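Long-range contacts in DUF1893 domain-containing protein (Thermotoga maritima, PDB 1VK9), which is of unknown function but has a cytidine deaminase-like fold, has been found ADP-ribosylated and binds zinc ions: residues His88-Ser93 with Ser108-Ile113; Leu30-Tyr35 with Val66-Val71; Asp59-Ser64 with Leu80-Asp85; Ser46-Val51 with Lys73-Phe78; Cys125-Leu130 with Arg142-Lys147. One frame throughout, in Å; residues are numbered along the deposited sequence.

In the fold
Along the chain, interactions 2, 3 and 4 interleave, since their segments alternate between residues 30 and 85; interaction 1 follows, and interaction 5 closes the series. Interactions 1 and 2, with centres about 11 Å apart, share the mixed sheet, where strand 86-93 runs beside strands 65-68 and 70-71. Interactions 3 and 4 both use helix 73-82, at its two ends, their centres about 14 Å apart. Interaction 5 lies farther out, about 15 Å from the centre of the chain, yet its centre is only about 9 Å from that of interaction 4, which it touches. The sheet is thus tied successively to inner and outer helices, in keeping with a single compact cytidine deaminase-like domain.

Interaction 1: residues His88-Ser93 with Ser108-Ile113; sequences HAKVIS and SYDEKI. With ZN (zinc ion), chain E.
Two first torsions bring His88 and Ser108 together: His88 CG stands anti to the backbone N (chi1 180°), while Ser108 OG sits between its backbone N and carbonyl carbon (chi1 55°). The imidazole then gives its ND1-H to Ser108 OG at 2.8 Å, a nearly straight bond close to the ring plane. His88 NE2 binds the zinc ion at 2.1 Å, and Asp110 OD2 binds it at 1.8 Å from the corner of the neighbouring segment, its carboxylate turned 65° from the imidazole; a water is a third ligand. Ser108, itself hydrogen-bonded to His86, is a second-shell residue that steadies the ring. An alanine here would probably leave the ND1-H of His88 without its acceptor and the metal-bound ring less firmly oriented. Behind the site the backbones pair in parallel, Ala89 N bonding Ser108 O at 2.9 Å; beyond a corner made by both segments, Ile92 N bonds Glu111 O at 3.0 Å. On the face carrying Ala89 and Tyr109, Ile92 CG2 lies over the tyrosine ring in a CH-pi contact, 4.0 Å from its centroid. Linked through helix 94-102, the two strands form a beta-alpha-beta crossover with zinc held between His88 and the corner residue Asp110.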
# COMPACT_ATOMS: atom_id res chain seq x y z
N HIS A 88 2.61 -5.90 -3.06
CA HIS A 88 3.42 -5.84 -4.27
C HIS A 88 3.22 -4.50 -4.91
O HIS A 88 2.11 -4.16 -5.29
CB HIS A 88 3.04 -6.93 -5.28
CG HIS A 88 3.86 -6.88 -6.54
ND1 HIS A 88 5.20 -7.19 -6.56
CD2 HIS A 88 3.54 -6.54 -7.80
CE1 HIS A 88 5.67 -7.06 -7.79
NE2 HIS A 88 4.67 -6.66 -8.57
N ALA A 89 4.30 -3.74 -5.02
CA ALA A 89 4.28 -2.40 -5.59
C ALA A 89 4.93 -2.44 -6.97
O ALA A 89 6.06 -2.93 -7.11
CB ALA A 89 5.04 -1.44 -4.68
N LYS A 90 4.23 -1.95 -7.99
CA LYS A 90 4.85 -1.89 -9.31
C LYS A 90 6.02 -0.90 -9.27
O LYS A 90 7.10 -1.18 -9.80
CB LYS A 90 3.83 -1.57 -10.40
CG LYS A 90 4.44 -1.42 -11.79
CD LYS A 90 3.36 -1.31 -12.85
CE LYS A 90 3.98 -0.92 -14.18
NZ LYS A 90 3.30 -1.64 -15.27
N VAL A 91 5.81 0.24 -8.62
CA VAL A 91 6.87 1.18 -8.30
C VAL A 91 6.74 1.54 -6.82
O VAL A 91 5.63 1.86 -6.36
CB VAL A 91 6.75 2.51 -9.09
CG1 VAL A 91 7.92 3.42 -8.77
CG2 VAL A 91 6.70 2.28 -10.53
N ILE A 92 7.85 1.51 -6.09
CA ILE A 92 7.91 1.95 -4.70
C ILE A 92 8.94 3.06 -4.52
O ILE A 92 10.01 3.02 -5.13
CB ILE A 92 8.25 0.75 -3.80
CG1 ILE A 92 8.02 1.07 -2.34
CG2 ILE A 92 9.70 0.28 -4.00
CD1 ILE A 92 7.89 -0.18 -1.47
N SER A 93 8.64 4.04 -3.68
CA SER A 93 9.62 5.08 -3.40
C SER A 93 10.49 4.65 -2.24
O SER A 93 10.07 3.84 -1.41
CB SER A 93 8.94 6.40 -3.07
OG SER A 93 8.48 6.41 -1.74
N SER A 108 7.13 -6.65 -2.13
CA SER A 108 8.00 -6.85 -3.28
C SER A 108 7.73 -5.70 -4.22
O SER A 108 6.69 -5.05 -4.09
CB SER A 108 7.73 -8.20 -3.95
OG SER A 108 6.36 -8.32 -4.30
N TYR A 109 8.65 -5.44 -5.16
CA TYR A 109 8.51 -4.30 -6.07
C TYR A 109 9.14 -4.54 -7.43
O TYR A 109 10.01 -5.38 -7.58
CB TYR A 109 9.04 -3.01 -5.43
CG TYR A 109 10.51 -3.03 -5.01
CD1 TYR A 109 10.86 -3.47 -3.72
CD2 TYR A 109 11.53 -2.59 -5.87
CE1 TYR A 109 12.17 -3.51 -3.30
CE2 TYR A 109 12.87 -2.62 -5.45
CZ TYR A 109 13.17 -3.08 -4.15
OH TYR A 109 14.45 -3.12 -3.66
N ASP A 110 8.69 -3.81 -8.45
CA ASP A 110 9.28 -3.96 -9.77
C ASP A 110 10.37 -2.91 -10.00
O ASP A 110 11.42 -3.22 -10.53
CB ASP A 110 8.21 -3.95 -10.87
CG ASP A 110 7.18 -5.06 -10.67
OD1 ASP A 110 7.60 -6.19 -10.31
OD2 ASP A 110 5.93 -4.92 -10.82
N GLU A 111 10.13 -1.67 -9.55
CA GLU A 111 11.06 -0.56 -9.72
C GLU A 111 11.09 0.19 -8.40
O GLU A 111 10.08 0.26 -7.71
CB GLU A 111 10.61 0.38 -10.86
CG GLU A 111 11.64 1.49 -11.13
CD GLU A 111 11.26 2.55 -12.18
OE1 GLU A 111 10.25 2.36 -12.88
OE2 GLU A 111 12.00 3.58 -12.31
N LYS A 112 12.26 0.74 -8.05
CA LYS A 112 12.42 1.57 -6.84
C LYS A 112 12.75 2.97 -7.33
O LYS A 112 13.43 3.09 -8.33
CB LYS A 112 13.54 0.97 -6.00
CG LYS A 112 14.04 1.69 -4.78
CD LYS A 112 15.42 1.06 -4.47
CE LYS A 112 16.22 1.83 -3.41
NZ LYS A 112 17.04 0.88 -2.58
N ILE A 113 12.23 4.01 -6.70
CA ILE A 113 12.58 5.40 -7.09
C ILE A 113 12.84 6.26 -5.84
O ILE A 113 12.33 5.94 -4.78
CB ILE A 113 11.49 6.00 -7.99
CG1 ILE A 113 10.13 6.05 -7.27
CG2 ILE A 113 11.40 5.24 -9.29
CD1 ILE A 113 9.12 6.97 -7.96
ZN ZN E . 4.74 -6.31 -10.60
O HOH W 1 3.03 -5.02 -11.14

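Interaction 2: residues Leu30-Tyr35 with Val66-Val71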
# COMPACT_ATOMS: atom_id res chain seq x y z
N LEU A 30 -5.75 -1.89 -13.51
CA LEU A 30 -6.11 -1.42 -12.16
C LEU A 30 -5.03 -0.54 -11.57
O LEU A 30 -3.88 -0.60 -12.00
CB LEU A 30 -6.35 -2.61 -11.22
CG LEU A 30 -7.63 -3.42 -11.41
CD1 LEU A 30 -7.75 -4.46 -10.31
CD2 LEU A 30 -8.89 -2.55 -11.48
N SER A 31 -5.37 0.27 -10.59
CA SER A 31 -4.34 1.03 -9.89
C SER A 31 -4.11 0.56 -8.44
O SER A 31 -3.09 0.90 -7.82
CB SER A 31 -4.59 2.54 -10.00
OG SER A 31 -5.74 2.95 -9.28
N LEU A 32 -5.09 -0.20 -7.93
CA LEU A 32 -5.08 -0.82 -6.60
C LEU A 32 -5.96 -2.07 -6.60
O LEU A 32 -7.02 -2.11 -7.20
CB LEU A 32 -5.58 0.17 -5.55
CG LEU A 32 -5.61 -0.20 -4.06
CD1 LEU A 32 -4.25 -0.67 -3.56
CD2 LEU A 32 -6.07 0.99 -3.24
N LEU A 33 -5.50 -3.11 -5.92
CA LEU A 33 -6.26 -4.35 -5.80
C LEU A 33 -5.97 -4.98 -4.44
O LEU A 33 -4.80 -5.02 -4.01
CB LEU A 33 -5.87 -5.31 -6.92
CG LEU A 33 -6.33 -6.76 -6.82
CD1 LEU A 33 -7.81 -6.87 -7.04
CD2 LEU A 33 -5.61 -7.58 -7.84
N ALA A 34 -7.02 -5.44 -3.75
CA ALA A 34 -6.83 -6.35 -2.62
C ALA A 34 -7.41 -7.71 -2.97
O ALA A 34 -8.53 -7.80 -3.50
CB ALA A 34 -7.42 -5.79 -1.37
N TYR A 35 -6.64 -8.76 -2.71
CA TYR A 35 -6.95 -10.11 -3.19
C TYR A 35 -6.78 -11.20 -2.11
O TYR A 35 -5.77 -11.24 -1.39
CB TYR A 35 -6.09 -10.42 -4.41
CG TYR A 35 -6.39 -11.72 -5.12
CD1 TYR A 35 -7.40 -11.80 -6.09
CD2 TYR A 35 -5.66 -12.87 -4.86
CE1 TYR A 35 -7.67 -12.99 -6.77
CE2 TYR A 35 -5.92 -14.07 -5.52
CZ TYR A 35 -6.93 -14.12 -6.48
OH TYR A 35 -7.18 -15.31 -7.13
N VAL A 66 -2.16 -7.06 -1.24
CA VAL A 66 -2.47 -5.82 -1.94
C VAL A 66 -1.48 -5.57 -3.06
O VAL A 66 -0.29 -5.69 -2.86
CB VAL A 66 -2.42 -4.61 -0.98
CG1 VAL A 66 -2.53 -3.29 -1.74
CG2 VAL A 66 -3.49 -4.75 0.11
N ILE A 67 -1.99 -5.24 -4.24
CA ILE A 67 -1.16 -4.74 -5.34
C ILE A 67 -1.42 -3.25 -5.57
O ILE A 67 -2.56 -2.81 -5.62
CB ILE A 67 -1.39 -5.54 -6.65
CG1 ILE A 67 -1.12 -7.03 -6.42
CG2 ILE A 67 -0.49 -4.98 -7.78
CD1 ILE A 67 -1.39 -7.89 -7.62
N ASP A 68 -0.36 -2.49 -5.73
CA ASP A 68 -0.47 -1.06 -5.90
C ASP A 68 0.52 -0.57 -6.96
O ASP A 68 1.65 -1.04 -7.03
CB ASP A 68 -0.23 -0.37 -4.55
CG ASP A 68 -0.74 1.05 -4.52
OD1 ASP A 68 -1.17 1.56 -5.58
OD2 ASP A 68 -0.75 1.74 -3.49
N LYS A 69 0.07 0.36 -7.80
CA LYS A 69 0.84 0.89 -8.93
C LYS A 69 2.04 1.73 -8.42
O LYS A 69 3.15 1.65 -8.94
CB LYS A 69 -0.09 1.77 -9.77
CG LYS A 69 -0.08 1.59 -11.26
CD LYS A 69 -1.06 2.62 -11.86
CE LYS A 69 -1.41 2.34 -13.30
NZ LYS A 69 -0.50 3.13 -14.16
N MSE A 70 1.79 2.53 -7.38
CA MSE A 70 2.74 3.52 -6.95
C MSE A 70 2.68 3.62 -5.43
O MSE A 70 1.71 4.15 -4.88
CB MSE A 70 2.39 4.86 -7.60
CG MSE A 70 3.31 6.03 -7.23
SE MSE A 70 5.20 5.77 -7.81
CE MSE A 70 5.06 5.90 -9.88
N VAL A 71 3.69 3.10 -4.74
CA VAL A 71 3.64 3.09 -3.29
C VAL A 71 4.62 4.10 -2.69
O VAL A 71 5.85 3.89 -2.72
CB VAL A 71 3.81 1.67 -2.71
CG1 VAL A 71 3.87 1.69 -1.20
CG2 VAL A 71 2.63 0.83 -3.11
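Leu33 and Ile67 exchange two backbone bonds, the mark of an antiparallel hydrogen-bonded pair: Leu33 N gives to Ile67 O at 3.0 Å, and Ile67 N gives to Leu33 O at 2.8 Å. A third bond follows where segment 66-71 turns its corner. There Lys69 N reaches Ser31 O at 3.2 Å, lying above the carbonyl plane. That same oxygen lies 3.0 Å from Asp68 OD1, but both are acceptors and share no hydrogen. Each has other company, for Ser31 O also accepts from an unidentified ligand, and Asp68 OD1 is modelled as covalently joined to it. The hydroxyl of Ser31 is satisfied elsewhere, by the carbonyl oxygen of Asp45. Apolar contact fills in between the polar links. Leu32 CG lies anti to the backbone N (chi1 -177°), and its CD1 packs 3.6 Å from Val66 CG1; Pro50, Val51 and Leu54 of helix 49-57 cover the same leucine. On the other face Leu33 CD2 approaches Ile67 CD1 to 4.2 Å. On the far side of strand 32-35, Ser31 and Leu32 together sit opposite Ser43, a classic beta bulge at the start of an antiparallel strand within the mixed sheet of this cytidine deaminase-like fold.

Interaction 3: residues Asp59-Ser64 with Leu80-Asp85; sequences DNLEGS and LKMKPD. With ZN (zinc ion), chain D.
Asp85 OD1 accepts the backbone N-H of Gly63 at 2.7 Å, met on the syn side of the oxygen but 35° out of the carboxylate plane. The donor belongs to a type II beta turn from Leu61 to Ser64, whose positive phi at Gly63 suits glycine. A few atoms away Asp85 N returns a bond to Ser64 O at 2.9 Å, so the aspartate holds the turn through both side chain and backbone. An alanine in its place would probably leave Gly63 N without its carboxylate partner and the turn less firmly fixed, although the Asp85 backbone bond could remain. The other end of the turn is tied to the close of helix 73-82, where Leu61 N bonds Met82 O at 2.8 Å. An Asx turn shapes the approach: Asn60 OD1 accepts from Glu62 N in its carbonyl plane, while Asn60 ND2 gives to Asp59 OD2. Glu62 runs out extended beyond CG and binds a zinc ion through OE1 at 1.8 Å; His8 and His10 of the N-terminal expression tag complete the protein ligands. The Leu61 and Met82 side chains run alongside one another, with Leu61 CD1 4.0 Å from SE of Met82, a selenomethionine.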
# COMPACT_ATOMS: atom_id res chain seq x y z
N ASP A 59 -11.29 -3.12 8.18
CA ASP A 59 -10.48 -2.86 9.35
C ASP A 59 -9.05 -3.38 9.15
O ASP A 59 -8.06 -2.73 9.58
CB ASP A 59 -11.14 -3.43 10.60
CG ASP A 59 -10.19 -3.55 11.71
OD1 ASP A 59 -9.96 -2.57 12.43
OD2 ASP A 59 -9.54 -4.60 11.93
N ASN A 60 -8.94 -4.54 8.52
CA ASN A 60 -7.63 -5.13 8.21
C ASN A 60 -7.71 -6.06 7.00
O ASN A 60 -8.80 -6.42 6.55
CB ASN A 60 -7.05 -5.86 9.43
CG ASN A 60 -7.79 -7.17 9.74
OD1 ASN A 60 -7.58 -8.18 9.09
ND2 ASN A 60 -8.66 -7.14 10.75
N LEU A 61 -6.55 -6.47 6.51
CA LEU A 61 -6.46 -7.26 5.31
C LEU A 61 -5.61 -8.49 5.53
O LEU A 61 -4.90 -8.92 4.62
CB LEU A 61 -5.83 -6.40 4.19
CG LEU A 61 -6.72 -5.33 3.55
CD1 LEU A 61 -5.87 -4.46 2.66
CD2 LEU A 61 -7.82 -5.98 2.77
N GLU A 62 -5.66 -9.07 6.73
CA GLU A 62 -4.99 -10.35 6.99
C GLU A 62 -5.56 -11.48 6.13
O GLU A 62 -6.78 -11.61 5.99
CB GLU A 62 -5.11 -10.76 8.45
CG GLU A 62 -4.37 -9.85 9.39
CD GLU A 62 -4.45 -10.29 10.85
OE1 GLU A 62 -4.97 -11.43 11.15
OE2 GLU A 62 -3.99 -9.46 11.68
N GLY A 63 -4.68 -12.30 5.56
CA GLY A 63 -5.12 -13.34 4.64
C GLY A 63 -5.20 -12.81 3.22
O GLY A 63 -5.52 -13.54 2.30
N SER A 64 -4.91 -11.53 3.05
CA SER A 64 -5.04 -10.93 1.74
C SER A 64 -3.74 -10.34 1.29
O SER A 64 -2.84 -10.11 2.10
CB SER A 64 -6.12 -9.85 1.77
OG SER A 64 -7.38 -10.47 1.64
N LEU A 80 0.30 -0.33 5.86
CA LEU A 80 0.93 -0.92 7.06
C LEU A 80 -0.10 -1.11 8.16
O LEU A 80 -0.14 -2.17 8.82
CB LEU A 80 2.06 -0.05 7.59
CG LEU A 80 3.45 -0.21 6.96
CD1 LEU A 80 4.46 0.59 7.74
CD2 LEU A 80 3.89 -1.65 6.88
N LYS A 81 -0.95 -0.11 8.35
CA LYS A 81 -1.96 -0.19 9.39
C LYS A 81 -2.94 -1.33 9.11
O LYS A 81 -3.45 -1.96 10.05
CB LYS A 81 -2.68 1.15 9.58
CG LYS A 81 -3.81 1.13 10.58
CD LYS A 81 -3.31 0.83 12.01
CE LYS A 81 -3.65 1.93 13.01
NZ LYS A 81 -5.04 1.73 13.37
N MSE A 82 -3.18 -1.62 7.84
CA MSE A 82 -4.21 -2.60 7.51
C MSE A 82 -3.71 -4.03 7.63
O MSE A 82 -4.50 -4.97 7.59
CB MSE A 82 -4.78 -2.33 6.14
CG MSE A 82 -5.72 -1.17 6.12
SE MSE A 82 -6.50 -0.92 4.36
CE MSE A 82 -4.99 0.01 3.56
N LYS A 83 -2.40 -4.18 7.77
CA LYS A 83 -1.80 -5.49 7.99
C LYS A 83 -2.12 -6.53 6.89
O LYS A 83 -2.64 -7.62 7.16
CB LYS A 83 -2.17 -5.98 9.39
CG LYS A 83 -1.62 -5.05 10.47
CD LYS A 83 -1.57 -5.69 11.86
CE LYS A 83 -0.68 -6.91 11.87
NZ LYS A 83 0.06 -7.08 13.14
N PRO A 84 -1.81 -6.21 5.64
CA PRO A 84 -1.93 -7.23 4.59
C PRO A 84 -0.76 -8.23 4.72
O PRO A 84 0.26 -7.88 5.31
CB PRO A 84 -1.83 -6.41 3.31
CG PRO A 84 -1.03 -5.22 3.69
CD PRO A 84 -1.34 -4.92 5.11
N ASP A 85 -0.91 -9.45 4.20
CA ASP A 85 0.14 -10.46 4.26
C ASP A 85 1.32 -9.98 3.40
O ASP A 85 2.50 -10.09 3.81
CB ASP A 85 -0.36 -11.83 3.75
CG ASP A 85 -1.52 -12.44 4.58
OD1 ASP A 85 -2.06 -11.81 5.53
OD2 ASP A 85 -1.97 -13.58 4.34
ZN ZN D . -4.86 -13.20 11.06

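Interaction 4: residues Ser46-Val51 with Lys73-Phe78; sequences SGLKPV and KAAASF
Leu48 and Val51, three residues apart, present their branches to one flank of helix 73-82. The two methyls of Leu48 divide their work: CD1 meets Ala74 CB at 3.7 Å, and CD2 lies 4.0 Å from Ala75 CB. Val51 also splits, CG2 approaching the same Ala75 CB to 4.2 Å while CG1 meets Phe78 CB at 3.5 Å. Val51 CG1 stands anti to its backbone N (chi1 178°), and comes obliquely to the phenyl ring beyond that CB. The contact is wholly apolar, and the small alanines let the first turn of helix 73-82 come close to the start of helix 49-57. These two helices each lead on from or into strands of the mixed sheet, and Leu32 of strand 32-35 touches Val51 from the sheet side, as expected of helices packed on a cytidine deaminase-like core. Farther out, Phe78 stacks edge-to-face on Phe55 and meets Val144, while Leu48 is backed by Phe127. Helix 73-82 is itself braced at its start: Lys73 N bonds Glu128 OE1, and Ser77 OG bonds Lys73 O at 3.1 Å, reaching it from the face opposite Ser77 N. An unidentified ligand accepts hydrogen bonds from Ala74 N and Ala75 N at this helix end, and is also hydrogen-bonded to Gly47 O and Ser46 OG.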
# COMPACT_ATOMS: atom_id res chain seq x y z
N SER A 46 -6.67 7.76 -9.55
CA SER A 46 -5.29 8.21 -9.35
C SER A 46 -5.04 8.75 -7.94
O SER A 46 -5.98 9.14 -7.24
CB SER A 46 -4.88 9.23 -10.42
OG SER A 46 -3.84 8.72 -11.23
N GLY A 47 -3.78 8.75 -7.53
CA GLY A 47 -3.35 9.30 -6.25
C GLY A 47 -3.78 8.46 -5.07
O GLY A 47 -3.88 7.24 -5.19
N LEU A 48 -4.03 9.10 -3.95
CA LEU A 48 -4.42 8.36 -2.74
C LEU A 48 -5.91 8.04 -2.55
O LEU A 48 -6.24 7.24 -1.68
CB LEU A 48 -3.90 9.06 -1.50
CG LEU A 48 -2.39 9.00 -1.34
CD1 LEU A 48 -1.96 10.13 -0.42
CD2 LEU A 48 -1.92 7.62 -0.83
N LYS A 49 -6.81 8.65 -3.35
CA LYS A 49 -8.26 8.43 -3.20
C LYS A 49 -8.63 6.95 -2.98
O LYS A 49 -9.36 6.64 -2.03
CB LYS A 49 -9.06 9.07 -4.35
CG LYS A 49 -10.58 9.29 -4.07
N PRO A 50 -8.14 6.03 -3.83
CA PRO A 50 -8.39 4.58 -3.65
C PRO A 50 -7.85 3.95 -2.36
O PRO A 50 -8.56 3.19 -1.71
CB PRO A 50 -7.71 3.96 -4.88
CG PRO A 50 -6.72 4.96 -5.29
CD PRO A 50 -7.37 6.28 -5.06
N VAL A 51 -6.61 4.24 -2.00
CA VAL A 51 -6.02 3.73 -0.76
C VAL A 51 -6.88 4.15 0.43
O VAL A 51 -7.17 3.33 1.32
CB VAL A 51 -4.57 4.19 -0.59
CG1 VAL A 51 -4.02 3.70 0.72
CG2 VAL A 51 -3.71 3.65 -1.71
N LYS A 73 5.34 6.88 0.79
CA LYS A 73 5.20 6.84 2.25
C LYS A 73 3.74 6.95 2.72
O LYS A 73 3.30 6.24 3.65
CB LYS A 73 6.02 7.94 2.88
CG LYS A 73 6.66 7.56 4.15
CD LYS A 73 7.39 8.75 4.71
CE LYS A 73 7.69 8.51 6.14
NZ LYS A 73 8.97 9.08 6.49
N ALA A 74 2.98 7.83 2.07
CA ALA A 74 1.59 8.00 2.43
C ALA A 74 0.83 6.67 2.31
O ALA A 74 0.28 6.23 3.32
CB ALA A 74 0.96 9.07 1.63
N ALA A 75 0.86 6.01 1.14
CA ALA A 75 0.19 4.71 0.93
C ALA A 75 0.77 3.62 1.81
O ALA A 75 0.03 2.78 2.34
CB ALA A 75 0.26 4.29 -0.51
N ALA A 76 2.09 3.61 1.97
CA ALA A 76 2.73 2.63 2.85
C ALA A 76 2.11 2.67 4.26
O ALA A 76 1.81 1.63 4.83
CB ALA A 76 4.22 2.84 2.91
N SER A 77 1.89 3.88 4.78
CA SER A 77 1.31 4.05 6.10
C SER A 77 -0.08 3.44 6.19
O SER A 77 -0.38 2.68 7.12
CB SER A 77 1.27 5.53 6.49
OG SER A 77 2.57 6.05 6.63
N PHE A 78 -0.93 3.76 5.22
CA PHE A 78 -2.27 3.19 5.21
C PHE A 78 -2.19 1.66 5.13
O PHE A 78 -2.78 0.95 5.96
CB PHE A 78 -3.07 3.75 4.05
CG PHE A 78 -3.64 5.11 4.31
CD1 PHE A 78 -4.81 5.26 5.03
CD2 PHE A 78 -3.01 6.23 3.82
CE1 PHE A 78 -5.32 6.51 5.28
CE2 PHE A 78 -3.53 7.48 4.06
CZ PHE A 78 -4.68 7.62 4.79

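Interaction 5: residues Cys125-Leu130 with Arg142-Lys147; sequences CPFEKL and RIVLSK
Phe127 is where the segment 125-130 first reaches across, to Val144 and Lys147. Its CG is anti to the carbonyl carbon (chi1 -80°), and the CE1 of the ring does most of the touching. It lies 3.9 Å from Lys147 CG and 4.2 Å from Val144 CG1, both approaching the ring obliquely. Phe127 and Lys147 run past one another in opposing senses, and the aliphatic CB and CG of the lysine pack against the ring. Glu128, next in sequence, turns to other partners: OE2 bonds Ser93 OG and Val116 N, fastening the helix to the body of the domain. Leu130, one turn beyond Phe127, resumes the contact. Its CG stands anti to the backbone N (chi1 -180°), and CD1 meets Ile143 CD1 at 4.0 Å, while the other branch, CD2, lies 4.3 Å from Lys147 CE. The second helix ends here, with Ser146 OG giving to Ile143 O at 2.9 Å. The arrangement is that of two consecutive C-terminal helices, 126-132 and 137-145, packed through apolar side chains and the stem of a lysine just past the second helix, on the outer side of an alpha/beta domain.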
# COMPACT_ATOMS: atom_id res chain seq x y z
N CYS A 125 5.56 14.60 -5.45
CA CYS A 125 4.11 14.63 -5.19
C CYS A 125 3.86 15.43 -3.93
O CYS A 125 4.53 15.17 -2.93
CB CYS A 125 3.58 13.20 -5.03
SG CYS A 125 1.91 12.98 -4.38
N PRO A 126 2.94 16.40 -3.95
CA PRO A 126 2.62 17.20 -2.74
C PRO A 126 2.28 16.36 -1.48
O PRO A 126 2.63 16.80 -0.38
CB PRO A 126 1.42 18.07 -3.17
CG PRO A 126 0.92 17.44 -4.43
CD PRO A 126 2.14 16.84 -5.11
N PHE A 127 1.64 15.19 -1.64
CA PHE A 127 1.40 14.29 -0.51
C PHE A 127 2.68 13.63 0.01
O PHE A 127 2.85 13.47 1.21
CB PHE A 127 0.37 13.22 -0.83
CG PHE A 127 -1.04 13.70 -0.74
CD1 PHE A 127 -1.63 13.91 0.50
CD2 PHE A 127 -1.78 13.96 -1.89
CE1 PHE A 127 -2.95 14.37 0.59
CE2 PHE A 127 -3.10 14.43 -1.82
CZ PHE A 127 -3.68 14.63 -0.57
N GLU A 128 3.58 13.26 -0.88
CA GLU A 128 4.85 12.69 -0.47
C GLU A 128 5.69 13.75 0.29
O GLU A 128 6.31 13.41 1.32
CB GLU A 128 5.58 12.06 -1.67
CG GLU A 128 6.93 11.39 -1.39
CD GLU A 128 6.86 9.87 -1.16
OE1 GLU A 128 6.06 9.44 -0.30
OE2 GLU A 128 7.62 9.11 -1.83
N LYS A 129 5.70 14.99 -0.20
CA LYS A 129 6.45 16.06 0.46
C LYS A 129 5.86 16.31 1.84
O LYS A 129 6.60 16.46 2.82
CB LYS A 129 6.48 17.37 -0.34
CG LYS A 129 7.36 18.49 0.29
CD LYS A 129 7.50 19.72 -0.63
CE LYS A 129 7.49 21.05 0.16
NZ LYS A 129 6.89 22.15 -0.64
N LEU A 130 4.53 16.36 1.91
CA LEU A 130 3.84 16.54 3.18
C LEU A 130 4.33 15.55 4.26
O LEU A 130 4.70 15.95 5.36
CB LEU A 130 2.33 16.40 2.96
CG LEU A 130 1.42 16.56 4.18
CD1 LEU A 130 1.68 17.89 4.95
CD2 LEU A 130 -0.05 16.41 3.78
N ARG A 142 -3.61 10.06 9.83
CA ARG A 142 -4.40 11.15 10.35
C ARG A 142 -4.24 12.42 9.47
O ARG A 142 -5.23 12.98 9.00
CB ARG A 142 -4.11 11.36 11.86
CG ARG A 142 -4.36 12.80 12.43
CD ARG A 142 -4.47 12.92 13.99
NE ARG A 142 -4.96 11.66 14.57
CZ ARG A 142 -4.18 10.68 15.04
NH1 ARG A 142 -2.86 10.80 15.02
NH2 ARG A 142 -4.74 9.57 15.53
N ILE A 143 -3.01 12.87 9.20
CA ILE A 143 -2.85 14.09 8.42
C ILE A 143 -3.35 13.93 6.98
O ILE A 143 -3.95 14.87 6.44
CB ILE A 143 -1.39 14.66 8.45
CG1 ILE A 143 -1.41 16.18 8.23
CG2 ILE A 143 -0.51 14.01 7.40
CD1 ILE A 143 -0.06 16.91 8.44
N VAL A 144 -3.15 12.77 6.36
CA VAL A 144 -3.64 12.60 5.00
C VAL A 144 -5.16 12.67 4.96
O VAL A 144 -5.74 13.31 4.07
CB VAL A 144 -3.13 11.32 4.33
CG1 VAL A 144 -3.88 11.05 3.02
CG2 VAL A 144 -1.65 11.42 4.06
N LEU A 145 -5.82 12.05 5.93
CA LEU A 145 -7.28 12.07 5.98
C LEU A 145 -7.83 13.48 6.12
O LEU A 145 -8.92 13.78 5.62
CB LEU A 145 -7.80 11.17 7.09
CG LEU A 145 -7.62 9.68 6.82
CD1 LEU A 145 -8.05 8.87 8.02
CD2 LEU A 145 -8.38 9.26 5.57
N SER A 146 -7.07 14.36 6.76
CA SER A 146 -7.52 15.72 6.95
C SER A 146 -7.32 16.55 5.68
O SER A 146 -7.41 17.78 5.71
CB SER A 146 -6.83 16.34 8.17
OG SER A 146 -5.55 16.85 7.82
N LYS A 147 -7.05 15.89 4.56
CA LYS A 147 -7.08 16.54 3.25
C LYS A 147 -8.27 15.99 2.45
O LYS A 147 -8.78 16.65 1.57
CB LYS A 147 -5.76 16.37 2.47
CG LYS A 147 -4.45 16.76 3.21
CD LYS A 147 -4.54 18.09 3.96
CE LYS A 147 -3.45 19.08 3.55
NZ LYS A 147 -2.84 19.80 4.72